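Local structure of A151R (African swine fever virus Georgia 2007/1, 7CMA) at residues T30-K36 and N89-G95; P97-Y102 and V123-P129; L107-N113 and I137-T143. The protein is a non-structural viral protein of uncertain function that binds a zinc ion and may act in redox chemistry. Residues are numbered along the deposited sequence.

Contact 1 (T30-K36 and N89-G95); sequences TILLLTK and NNKIWSG
Two extended strands, 30-35 and 90-94, run antiparallel, axes 4.5 Å apart at closest approach and directions 155° apart. Ile31-Ser94, Leu33-Ile92 and Thr35-Asn90 are non-hydrogen-bonded pairs; Leu32-Trp93 and Leu34-Lys91 are hydrogen-bonded. Backbone donors and acceptors are met reciprocally: Leu32 N to Trp93 O 2.7 Å, Trp93 N to Leu32 O 2.8 Å, Leu34 N to Lys91 O 2.8 Å, Lys91 N to Leu34 O 2.9 Å. Gly95 N to Thr30 O (3.0 Å) and Lys36 N to Asn89 O (2.9 Å) extend the pairing. Strand 90-94 ends the five-stranded antiparallel sheet, but its other edge is bonded by Asn150 and Met152 (to Ile92) and Ser153 OG (to Ser94 N); beyond 30-35 lies strand 38-46, backbone-bonded to Ile31 and Leu33. Thr35 OG1 donates to Asn90 OD1 (2.8 Å); Lys36, left-handed, sends NZ weakly to Asn89 OD1 (3.1 Å). Asn90 ND2 goes to Trp82 O, Ser94 OG to Glu24, Thr30 OG1 to Ser44 and Trp93 NE1 to Glu96 O. Ile31 (m), Leu33 and Ile92 (p) face helices 3-28 and 72-84, with Ile31 CG2 3.9 Å from Ile92 CB. On the opposite face, Leu34 (m) sets CD1 4.1 Å from CB of Trp93 (chi1 t).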
loop_
_atom_site.group_PDB
_atom_site.type_symbol
_atom_site.label_atom_id
_atom_site.label_comp_id
_atom_site.label_asym_id
_atom_site.label_seq_id
_atom_site.Cartn_x
_atom_site.Cartn_y
_atom_site.Cartn_z
ATOM N N THR A 30 9.363 -11.348 24.398
ATOM C CA THR A 30 8.982 -10.305 25.391
ATOM C C THR A 30 8.540 -9.030 24.670
ATOM O O THR A 30 9.209 -8.621 23.706
ATOM C CB THR A 30 10.115 -10.051 26.397
ATOM O OG1 THR A 30 9.724 -8.974 27.245
ATOM C CG2 THR A 30 11.439 -9.722 25.746
ATOM N N ILE A 31 7.424 -8.454 25.123
ATOM C CA ILE A 31 6.787 -7.241 24.535
ATOM C C ILE A 31 6.305 -6.353 25.685
ATOM O O ILE A 31 5.612 -6.872 26.592
ATOM C CB ILE A 31 5.635 -7.623 23.588
ATOM C CG1 ILE A 31 6.149 -8.322 22.324
ATOM C CG2 ILE A 31 4.785 -6.406 23.259
ATOM C CD1 ILE A 31 5.241 -8.170 21.121
ATOM N N LEU A 32 6.710 -5.084 25.664
ATOM C CA LEU A 32 6.213 -4.032 26.585
ATOM C C LEU A 32 5.067 -3.270 25.910
ATOM O O LEU A 32 5.197 -2.929 24.719
ATOM C CB LEU A 32 7.377 -3.102 26.943
ATOM C CG LEU A 32 8.500 -3.745 27.756
ATOM C CD1 LEU A 32 9.653 -2.770 27.962
ATOM C CD2 LEU A 32 7.983 -4.249 29.094
ATOM N N LEU A 33 3.962 -3.081 26.631
ATOM C CA LEU A 33 2.802 -2.275 26.175
ATOM C C LEU A 33 2.887 -0.878 26.797
ATOM O O LEU A 33 3.071 -0.788 28.029
ATOM C CB LEU A 33 1.514 -2.997 26.583
ATOM C CG LEU A 33 1.157 -4.232 25.750
ATOM C CD1 LEU A 33 2.002 -5.429 26.153
ATOM C CD2 LEU A 33 -0.321 -4.564 25.880
ATOM N N LEU A 34 2.897 0.165 25.960
ATOM C CA LEU A 34 3.056 1.572 26.412
ATOM C C LEU A 34 1.809 2.382 26.023
ATOM O O LEU A 34 1.341 2.243 24.871
ATOM C CB LEU A 34 4.332 2.155 25.797
ATOM C CG LEU A 34 5.642 1.571 26.327
ATOM C CD1 LEU A 34 6.161 0.480 25.403
ATOM C CD2 LEU A 34 6.693 2.661 26.511
ATOM N N THR A 35 1.283 3.174 26.961
ATOM C CA THR A 35 0.200 4.167 26.722
ATOM C C THR A 35 0.732 5.574 27.043
ATOM O O THR A 35 1.306 5.747 28.133
ATOM C CB THR A 35 -1.064 3.808 27.518
ATOM O OG1 THR A 35 -1.577 2.572 27.024
ATOM C CG2 THR A 35 -2.147 4.863 27.415
ATOM N N LYS A 36 0.803 6.437 26.024
ATOM C CA LYS A 36 1.485 7.759 26.081
ATOM C C LYS A 36 2.915 7.568 26.601
ATOM O O LYS A 36 3.386 8.421 27.369
ATOM C CB LYS A 36 0.683 8.724 26.959
ATOM C CG LYS A 36 -0.715 9.041 26.446
ATOM C CD LYS A 36 -1.468 10.032 27.310
ATOM C CE LYS A 36 -2.736 10.546 26.659
ATOM N NZ LYS A 36 -2.519 10.909 25.237
ATOM N N ASN A 89 -1.949 6.403 20.974
ATOM C CA ASN A 89 -1.334 6.457 22.329
ATOM C C ASN A 89 -0.794 5.080 22.716
ATOM O O ASN A 89 0.034 5.027 23.628
ATOM C CB ASN A 89 -2.314 6.989 23.373
ATOM C CG ASN A 89 -2.830 8.367 23.025
ATOM O OD1 ASN A 89 -2.061 9.234 22.623
ATOM N ND2 ASN A 89 -4.139 8.544 23.073
ATOM N N ASN A 90 -1.266 4.014 22.067
ATOM C CA ASN A 90 -0.940 2.609 22.440
ATOM C C ASN A 90 0.128 2.069 21.485
ATOM O O ASN A 90 -0.183 1.834 20.291
ATOM C CB ASN A 90 -2.182 1.718 22.462
ATOM C CG ASN A 90 -3.083 1.990 23.649
ATOM O OD1 ASN A 90 -2.736 2.779 24.534
ATOM N ND2 ASN A 90 -4.178 1.252 23.740
ATOM N N LYS A 91 1.349 1.910 21.989
ATOM C CA LYS A 91 2.496 1.388 21.204
ATOM C C LYS A 91 3.116 0.223 21.960
ATOM O O LYS A 91 2.900 0.130 23.175
ATOM C CB LYS A 91 3.516 2.498 20.954
ATOM C CG LYS A 91 3.027 3.631 20.072
ATOM C CD LYS A 91 4.126 4.581 19.664
ATOM C CE LYS A 91 3.606 5.845 19.016
ATOM N NZ LYS A 91 4.715 6.722 18.579
ATOM N N ILE A 92 3.901 -0.603 21.269
ATOM C CA ILE A 92 4.534 -1.791 21.893
ATOM C C ILE A 92 6.039 -1.749 21.630
ATOM O O ILE A 92 6.455 -1.236 20.568
ATOM C CB ILE A 92 3.880 -3.092 21.390
ATOM C CG1 ILE A 92 4.035 -3.266 19.877
ATOM C CG2 ILE A 92 2.422 -3.153 21.820
ATOM C CD1 ILE A 92 3.961 -4.704 19.424
ATOM N N TRP A 93 6.820 -2.211 22.603
ATOM C CA TRP A 93 8.278 -2.435 22.446
ATOM C C TRP A 93 8.555 -3.941 22.443
ATOM O O TRP A 93 8.189 -4.601 23.418
ATOM C CB TRP A 93 9.043 -1.718 23.564
ATOM C CG TRP A 93 10.514 -1.980 23.541
ATOM C CD1 TRP A 93 11.164 -3.043 24.098
ATOM C CD2 TRP A 93 11.518 -1.212 22.852
ATOM N NE1 TRP A 93 12.501 -2.982 23.811
ATOM C CE2 TRP A 93 12.740 -1.902 23.003
ATOM C CE3 TRP A 93 11.494 -0.054 22.064
ATOM C CZ2 TRP A 93 13.936 -1.421 22.472
ATOM C CZ3 TRP A 93 12.675 0.420 21.540
ATOM C CH2 TRP A 93 13.878 -0.257 21.741
ATOM N N SER A 94 9.249 -4.443 21.423
ATOM C CA SER A 94 9.615 -5.882 21.372
ATOM C C SER A 94 11.105 -6.060 21.685
ATOM O O SER A 94 11.934 -5.428 21.002
ATOM C CB SER A 94 9.261 -6.495 20.050
ATOM O OG SER A 94 9.550 -7.887 20.058
ATOM N N GLY A 95 11.419 -6.999 22.579
ATOM C CA GLY A 95 12.796 -7.439 22.869
ATOM C C GLY A 95 13.321 -6.834 24.161
ATOM O O GLY A 95 12.513 -6.271 24.919
#

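Contact 2 (P97-Y102 and V123-P129); sequences PRTQIY and VSTSVGP
Tyr102, chi1 t, presents one ring face to Val123: CG1 of Val123 sits 3.8 Å from the centroid of the Tyr102 ring in a CH-pi contact, and Val123 CG2 is 3.6 Å from Tyr102 CE1. Strands 99-102 and 125-127 run antiparallel, their axes approaching to 4.6 Å and directions 126° apart, a strongly twisted pairing. Thr99-Val127 and Ile101-Thr125 are hydrogen-bonded pairs flanking the non-hydrogen-bonded pair Gln100-Ser126, whose CA atoms are 4.5 Å apart. The four bonds are Thr99 N to Val127 O 2.9 Å, Val127 N to Thr99 O 3.0 Å, Ile101 N to Thr125 O 2.9 Å and Thr125 N to Ile101 O 2.8 Å. This places 125-127 at the edge of a three-stranded antiparallel sheet with 99-104 in the middle. Ile101 (p) sets CD1 4.0 Å from Val127 CG1, on the face where Trp138 also meets Ile101. On the other face Gln100, folded m,m, takes a hydrogen bond from Ser124 OG to its OE1 at 2.7 Å, just where the chain leaves helix 120-123. Backbone bonds thus fix the register; one face brings Ile101 and Val127 together with Thr99 and Thr125 and is mixed, whereas the Gln100-Ser126 face is polar.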
loop_
_atom_site.group_PDB
_atom_site.type_symbol
_atom_site.label_atom_id
_atom_site.label_comp_id
_atom_site.label_asym_id
_atom_site.label_seq_id
_atom_site.Cartn_x
_atom_site.Cartn_y
_atom_site.Cartn_z
ATOM N N PRO A 97 14.568 -4.411 26.803
ATOM C CA PRO A 97 14.206 -2.996 26.872
ATOM C C PRO A 97 15.389 -2.063 26.572
ATOM O O PRO A 97 15.155 -0.933 26.164
ATOM C CB PRO A 97 13.730 -2.804 28.321
ATOM C CG PRO A 97 13.303 -4.189 28.760
ATOM C CD PRO A 97 14.241 -5.134 28.038
ATOM N N ARG A 98 16.619 -2.536 26.800
ATOM C CA ARG A 98 17.835 -1.679 26.740
ATOM C C ARG A 98 18.412 -1.707 25.319
ATOM O O ARG A 98 18.467 -2.794 24.719
ATOM C CB ARG A 98 18.861 -2.124 27.787
ATOM C CG ARG A 98 18.707 -1.433 29.134
ATOM C CD ARG A 98 17.871 -2.238 30.112
ATOM N NE ARG A 98 18.640 -3.301 30.748
ATOM C CZ ARG A 98 18.119 -4.416 31.254
ATOM N NH1 ARG A 98 18.907 -5.323 31.805
ATOM N NH2 ARG A 98 16.814 -4.624 31.199
ATOM N N THR A 99 18.715 -0.527 24.769
ATOM C CA THR A 99 19.375 -0.361 23.447
ATOM C C THR A 99 20.609 0.529 23.615
ATOM O O THR A 99 20.509 1.555 24.310
ATOM C CB THR A 99 18.405 0.211 22.406
ATOM O OG1 THR A 99 17.255 -0.629 22.360
ATOM C CG2 THR A 99 18.997 0.304 21.017
ATOM N N GLN A 100 21.731 0.118 23.031
ATOM C CA GLN A 100 22.973 0.924 22.983
ATOM C C GLN A 100 22.818 2.000 21.905
ATOM O O GLN A 100 22.416 1.651 20.780
ATOM C CB GLN A 100 24.173 0.010 22.722
ATOM C CG GLN A 100 24.330 -1.094 23.760
ATOM C CD GLN A 100 24.919 -0.591 25.056
ATOM O OE1 GLN A 100 25.559 0.459 25.106
ATOM N NE2 GLN A 100 24.747 -1.369 26.111
ATOM N N ILE A 101 22.916 3.270 22.299
ATOM C CA ILE A 101 22.714 4.437 21.392
ATOM C C ILE A 101 23.891 5.401 21.558
ATOM O O ILE A 101 24.542 5.365 22.616
ATOM C CB ILE A 101 21.363 5.128 21.671
ATOM C CG1 ILE A 101 21.360 5.868 23.011
ATOM C CG2 ILE A 101 20.224 4.128 21.579
ATOM C CD1 ILE A 101 20.420 7.058 23.048
ATOM N N TYR A 102 24.207 6.145 20.500
ATOM C CA TYR A 102 25.296 7.151 20.489
ATOM C C TYR A 102 24.838 8.363 19.681
ATOM O O TYR A 102 24.294 8.174 18.571
ATOM C CB TYR A 102 26.579 6.547 19.912
ATOM C CG TYR A 102 27.764 7.478 19.919
ATOM C CD1 TYR A 102 28.352 7.877 21.108
ATOM C CD2 TYR A 102 28.247 8.024 18.743
ATOM C CE1 TYR A 102 29.428 8.751 21.125
ATOM C CE2 TYR A 102 29.319 8.903 18.742
ATOM C CZ TYR A 102 29.919 9.260 19.935
ATOM O OH TYR A 102 30.979 10.122 19.934
ATOM N N VAL A 123 31.658 3.287 23.138
ATOM C CA VAL A 123 31.381 4.756 23.118
ATOM C C VAL A 123 29.869 4.992 23.274
ATOM O O VAL A 123 29.486 6.143 23.559
ATOM C CB VAL A 123 31.933 5.412 21.836
ATOM C CG1 VAL A 123 30.951 5.322 20.677
ATOM C CG2 VAL A 123 32.349 6.855 22.077
ATOM N N SER A 124 29.071 3.916 23.251
ATOM C CA SER A 124 27.583 3.968 23.287
ATOM C C SER A 124 27.093 4.003 24.740
ATOM O O SER A 124 27.884 3.658 25.635
ATOM C CB SER A 124 26.985 2.800 22.541
ATOM O OG SER A 124 27.214 1.582 23.233
ATOM N N THR A 125 25.809 4.317 24.942
ATOM C CA THR A 125 25.140 4.300 26.272
ATOM C C THR A 125 23.891 3.416 26.203
ATOM O O THR A 125 23.134 3.542 25.222
ATOM C CB THR A 125 24.798 5.724 26.724
ATOM O OG1 THR A 125 26.014 6.470 26.713
ATOM C CG2 THR A 125 24.164 5.779 28.096
ATOM N N SER A 126 23.707 2.554 27.207
ATOM C CA SER A 126 22.515 1.690 27.374
ATOM C C SER A 126 21.334 2.541 27.844
ATOM O O SER A 126 21.441 3.147 28.912
ATOM C CB SER A 126 22.793 0.567 28.335
ATOM O OG SER A 126 22.152 -0.624 27.914
ATOM N N VAL A 127 20.216 2.467 27.129
ATOM C CA VAL A 127 19.102 3.449 27.246
ATOM C C VAL A 127 17.781 2.694 27.053
ATOM O O VAL A 127 17.825 1.608 26.436
ATOM C CB VAL A 127 19.296 4.596 26.236
ATOM C CG1 VAL A 127 18.110 4.759 25.302
ATOM C CG2 VAL A 127 19.627 5.905 26.933
ATOM N N GLY A 128 16.758 3.073 27.827
ATOM C CA GLY A 128 15.421 2.446 27.810
ATOM C C GLY A 128 14.695 2.706 26.492
ATOM O O GLY A 128 15.240 3.333 25.592
ATOM N N PRO A 129 13.487 2.136 26.302
ATOM C CA PRO A 129 12.788 2.226 25.021
ATOM C C PRO A 129 12.245 3.628 24.678
ATOM O O PRO A 129 12.026 3.884 23.524
ATOM C CB PRO A 129 11.637 1.228 25.196
ATOM C CG PRO A 129 11.366 1.241 26.687
ATOM C CD PRO A 129 12.736 1.378 27.315
#

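Contact 3 (L107-N113 and I137-T143); sequences LYHTNYN and IWCTKCT. With ZN (zinc ion), chain C.
The backbones are extended where they first meet, at Leu107-His109 and Trp138, and share a single bridge at Tyr108 and Trp138 (CA-CA 5.0 Å): Tyr108 N donates to Ile137 O and Cys139 N to Tyr108 O, both 3.0 Å. Beyond it both segments turn. Asn111 adopts a left-handed conformation (phi/psi 70/21), Thr143 N bonds back to Cys139 O at 2.9 Å, and Asn113 N reaches Cys142 O at 2.9 Å, bringing the CA atoms of Asn113 and Cys142 to 4.2 Å. These turns enclose the zinc ion, bound by His109 ND1 at 2.2 Å, Cys139 SG at 2.4 Å and Cys142 SG at 2.3 Å; Cys116 completes a three-cysteine, one-histidine site. Cys139 and Cys142 form the CxxC element, with chi1 t and p respectively, as in the knuckles of many zinc-binding domains. Weak N-H...S bonds surround the thiolates: Thr110 N and Asn111 N to Cys142 SG at 3.6 and 3.7 Å, Lys141 N and Cys142 N to Cys139 SG at 3.5 and 3.7 Å. His109 (m) coordinates through ND1, while its NE2 is hydrogen-bonded to Glu104 O. Next to the site the hydroxyls Thr110 OG1 and Thr143 OG1 share a hydrogen bond of 2.7 Å. At the other end Tyr108 CB lies over the Trp138 six-membered ring, 3.7 Å from its centroid, and the Tyr108 ring turns its edge to that face, centroids 5.8 Å apart and planes at 56°. Trp138 NE1 is held by Ile131 O, and its ring stacks with Phe132.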
loop_
_atom_site.group_PDB
_atom_site.type_symbol
_atom_site.label_atom_id
_atom_site.label_comp_id
_atom_site.label_asym_id
_atom_site.label_seq_id
_atom_site.Cartn_x
_atom_site.Cartn_y
_atom_site.Cartn_z
ATOM N N LEU A 107 22.120 13.469 15.048
ATOM C CA LEU A 107 21.345 12.214 14.868
ATOM C C LEU A 107 21.729 11.219 15.970
ATOM O O LEU A 107 22.850 11.325 16.496
ATOM C CB LEU A 107 21.631 11.650 13.475
ATOM C CG LEU A 107 20.892 12.333 12.325
ATOM C CD1 LEU A 107 21.353 11.784 10.982
ATOM C CD2 LEU A 107 19.387 12.172 12.474
ATOM N N TYR A 108 20.783 10.376 16.387
ATOM C CA TYR A 108 21.027 9.276 17.357
ATOM C C TYR A 108 21.179 7.962 16.574
ATOM O O TYR A 108 20.483 7.805 15.557
ATOM C CB TYR A 108 19.897 9.226 18.389
ATOM C CG TYR A 108 19.875 10.391 19.350
ATOM C CD1 TYR A 108 19.369 11.625 18.969
ATOM C CD2 TYR A 108 20.422 10.284 20.616
ATOM C CE1 TYR A 108 19.401 12.716 19.824
ATOM C CE2 TYR A 108 20.433 11.355 21.495
ATOM C CZ TYR A 108 19.904 12.574 21.103
ATOM O OH TYR A 108 19.958 13.652 21.942
ATOM N N HIS A 109 22.160 7.154 16.973
ATOM C CA HIS A 109 22.531 5.974 16.156
ATOM C C HIS A 109 22.441 4.655 16.908
ATOM O O HIS A 109 22.738 4.636 18.105
ATOM C CB HIS A 109 23.970 6.133 15.640
ATOM C CG HIS A 109 24.257 7.396 14.902
ATOM N ND1 HIS A 109 24.268 7.454 13.527
ATOM C CD2 HIS A 109 24.583 8.632 15.334
ATOM C CE1 HIS A 109 24.565 8.678 13.144
ATOM N NE2 HIS A 109 24.760 9.416 14.232
ATOM N N THR A 110 22.050 3.605 16.202
ATOM C CA THR A 110 22.017 2.227 16.758
ATOM C C THR A 110 23.144 1.400 16.126
ATOM O O THR A 110 23.483 0.340 16.697
ATOM C CB THR A 110 20.652 1.569 16.512
ATOM O OG1 THR A 110 20.360 1.722 15.125
ATOM C CG2 THR A 110 19.539 2.175 17.340
ATOM N N ASN A 111 23.547 1.759 14.907
ATOM C CA ASN A 111 24.545 1.010 14.094
ATOM C C ASN A 111 23.935 -0.321 13.629
ATOM O O ASN A 111 24.707 -1.256 13.388
ATOM C CB ASN A 111 25.842 0.767 14.877
ATOM C CG ASN A 111 26.946 1.739 14.517
ATOM O OD1 ASN A 111 26.681 2.912 14.274
ATOM N ND2 ASN A 111 28.181 1.262 14.467
ATOM N N TYR A 112 22.598 -0.426 13.602
ATOM C CA TYR A 112 21.888 -1.681 13.223
ATOM C C TYR A 112 22.095 -1.966 11.731
ATOM O O TYR A 112 22.498 -3.086 11.408
ATOM C CB TYR A 112 20.394 -1.606 13.561
ATOM C CG TYR A 112 20.056 -1.855 15.011
ATOM C CD1 TYR A 112 20.904 -2.578 15.833
ATOM C CD2 TYR A 112 18.899 -1.336 15.574
ATOM C CE1 TYR A 112 20.614 -2.781 17.172
ATOM C CE2 TYR A 112 18.576 -1.564 16.902
ATOM C CZ TYR A 112 19.442 -2.277 17.707
ATOM O OH TYR A 112 19.141 -2.482 19.020
ATOM N N ASN A 113 21.724 -1.023 10.855
ATOM C CA ASN A 113 21.641 -1.269 9.387
ATOM C C ASN A 113 22.850 -0.646 8.674
ATOM O O ASN A 113 22.889 -0.713 7.442
ATOM C CB ASN A 113 20.343 -0.734 8.779
ATOM C CG ASN A 113 19.108 -1.192 9.523
ATOM O OD1 ASN A 113 18.239 -0.384 9.836
ATOM N ND2 ASN A 113 19.043 -2.472 9.845
ATOM N N ILE A 137 14.381 11.829 15.428
ATOM C CA ILE A 137 15.762 12.092 15.919
ATOM C C ILE A 137 16.688 10.940 15.537
ATOM O O ILE A 137 17.876 11.049 15.825
ATOM C CB ILE A 137 15.714 12.300 17.444
ATOM C CG1 ILE A 137 15.411 11.011 18.204
ATOM C CG2 ILE A 137 14.735 13.399 17.810
ATOM C CD1 ILE A 137 15.345 11.195 19.693
ATOM N N TRP A 138 16.173 9.916 14.862
ATOM C CA TRP A 138 16.964 8.686 14.595
ATOM C C TRP A 138 17.589 8.659 13.198
ATOM O O TRP A 138 16.896 9.003 12.240
ATOM C CB TRP A 138 16.121 7.449 14.916
ATOM C CG TRP A 138 15.833 7.380 16.378
ATOM C CD1 TRP A 138 14.708 7.796 17.023
ATOM C CD2 TRP A 138 16.741 6.931 17.393
ATOM N NE1 TRP A 138 14.845 7.617 18.371
ATOM C CE2 TRP A 138 16.081 7.091 18.627
ATOM C CE3 TRP A 138 18.029 6.390 17.375
ATOM C CZ2 TRP A 138 16.679 6.738 19.831
ATOM C CZ3 TRP A 138 18.616 6.039 18.567
ATOM C CH2 TRP A 138 17.950 6.223 19.776
ATOM N N CYS A 139 18.859 8.252 13.111
ATOM C CA CYS A 139 19.607 8.187 11.825
ATOM C C CYS A 139 18.929 7.198 10.876
ATOM O O CYS A 139 18.775 6.046 11.266
ATOM C CB CYS A 139 21.052 7.794 12.106
ATOM S SG CYS A 139 22.059 7.407 10.654
ATOM N N THR A 140 18.582 7.640 9.670
ATOM C CA THR A 140 17.821 6.790 8.724
ATOM C C THR A 140 18.735 5.788 8.028
ATOM O O THR A 140 18.214 4.927 7.314
ATOM C CB THR A 140 17.150 7.664 7.668
ATOM O OG1 THR A 140 18.181 8.304 6.920
ATOM C CG2 THR A 140 16.224 8.696 8.270
ATOM N N LYS A 141 20.043 5.912 8.227
ATOM C CA LYS A 141 21.017 4.999 7.583
ATOM C C LYS A 141 21.216 3.759 8.447
ATOM O O LYS A 141 21.305 2.675 7.884
ATOM C CB LYS A 141 22.351 5.715 7.367
ATOM C CG LYS A 141 22.275 7.017 6.586
ATOM C CD LYS A 141 23.616 7.438 6.031
ATOM C CE LYS A 141 24.702 6.414 6.286
ATOM N NZ LYS A 141 25.975 6.785 5.624
ATOM N N CYS A 142 21.276 3.927 9.763
ATOM C CA CYS A 142 21.558 2.771 10.649
ATOM C C CYS A 142 20.317 2.344 11.435
ATOM O O CYS A 142 20.339 1.253 11.987
ATOM C CB CYS A 142 22.689 3.096 11.612
ATOM S SG CYS A 142 22.378 4.487 12.723
ATOM N N THR A 143 19.290 3.187 11.496
ATOM C CA THR A 143 18.114 2.859 12.342
ATOM C C THR A 143 16.858 2.788 11.475
ATOM O O THR A 143 16.466 3.815 10.913
ATOM C CB THR A 143 18.010 3.794 13.554
ATOM O OG1 THR A 143 19.306 3.983 14.120
ATOM C CG2 THR A 143 17.045 3.293 14.604
HETATM ZN ZN ZN C . 23.662 6.133 11.832
#

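In the fold
After helix 3-28, strand 30-35 enters the larger sheet, and contact 1 closes a long excursion through three further strands and helix 72-84 as strand 90-94 returns. Contact 1 is complete before contact 2 opens, yet the two touch: Trp93 packs against Thr99 and Pro129, joining the larger sheet to the smaller. Contact 2 closes the loop through strand 107-109 and helix 120-123, contact 3 the one from 113 to 137 through strand 125-127; the two cross, since 107-113 falls between the segments of contact 2 and 137-143 follows both. Tyr102 pairs with His109 and Ile101 meets Trp138, so the small sheet and the zinc site adjoin, with contact 3 about 20 Å from contact 1 between centres.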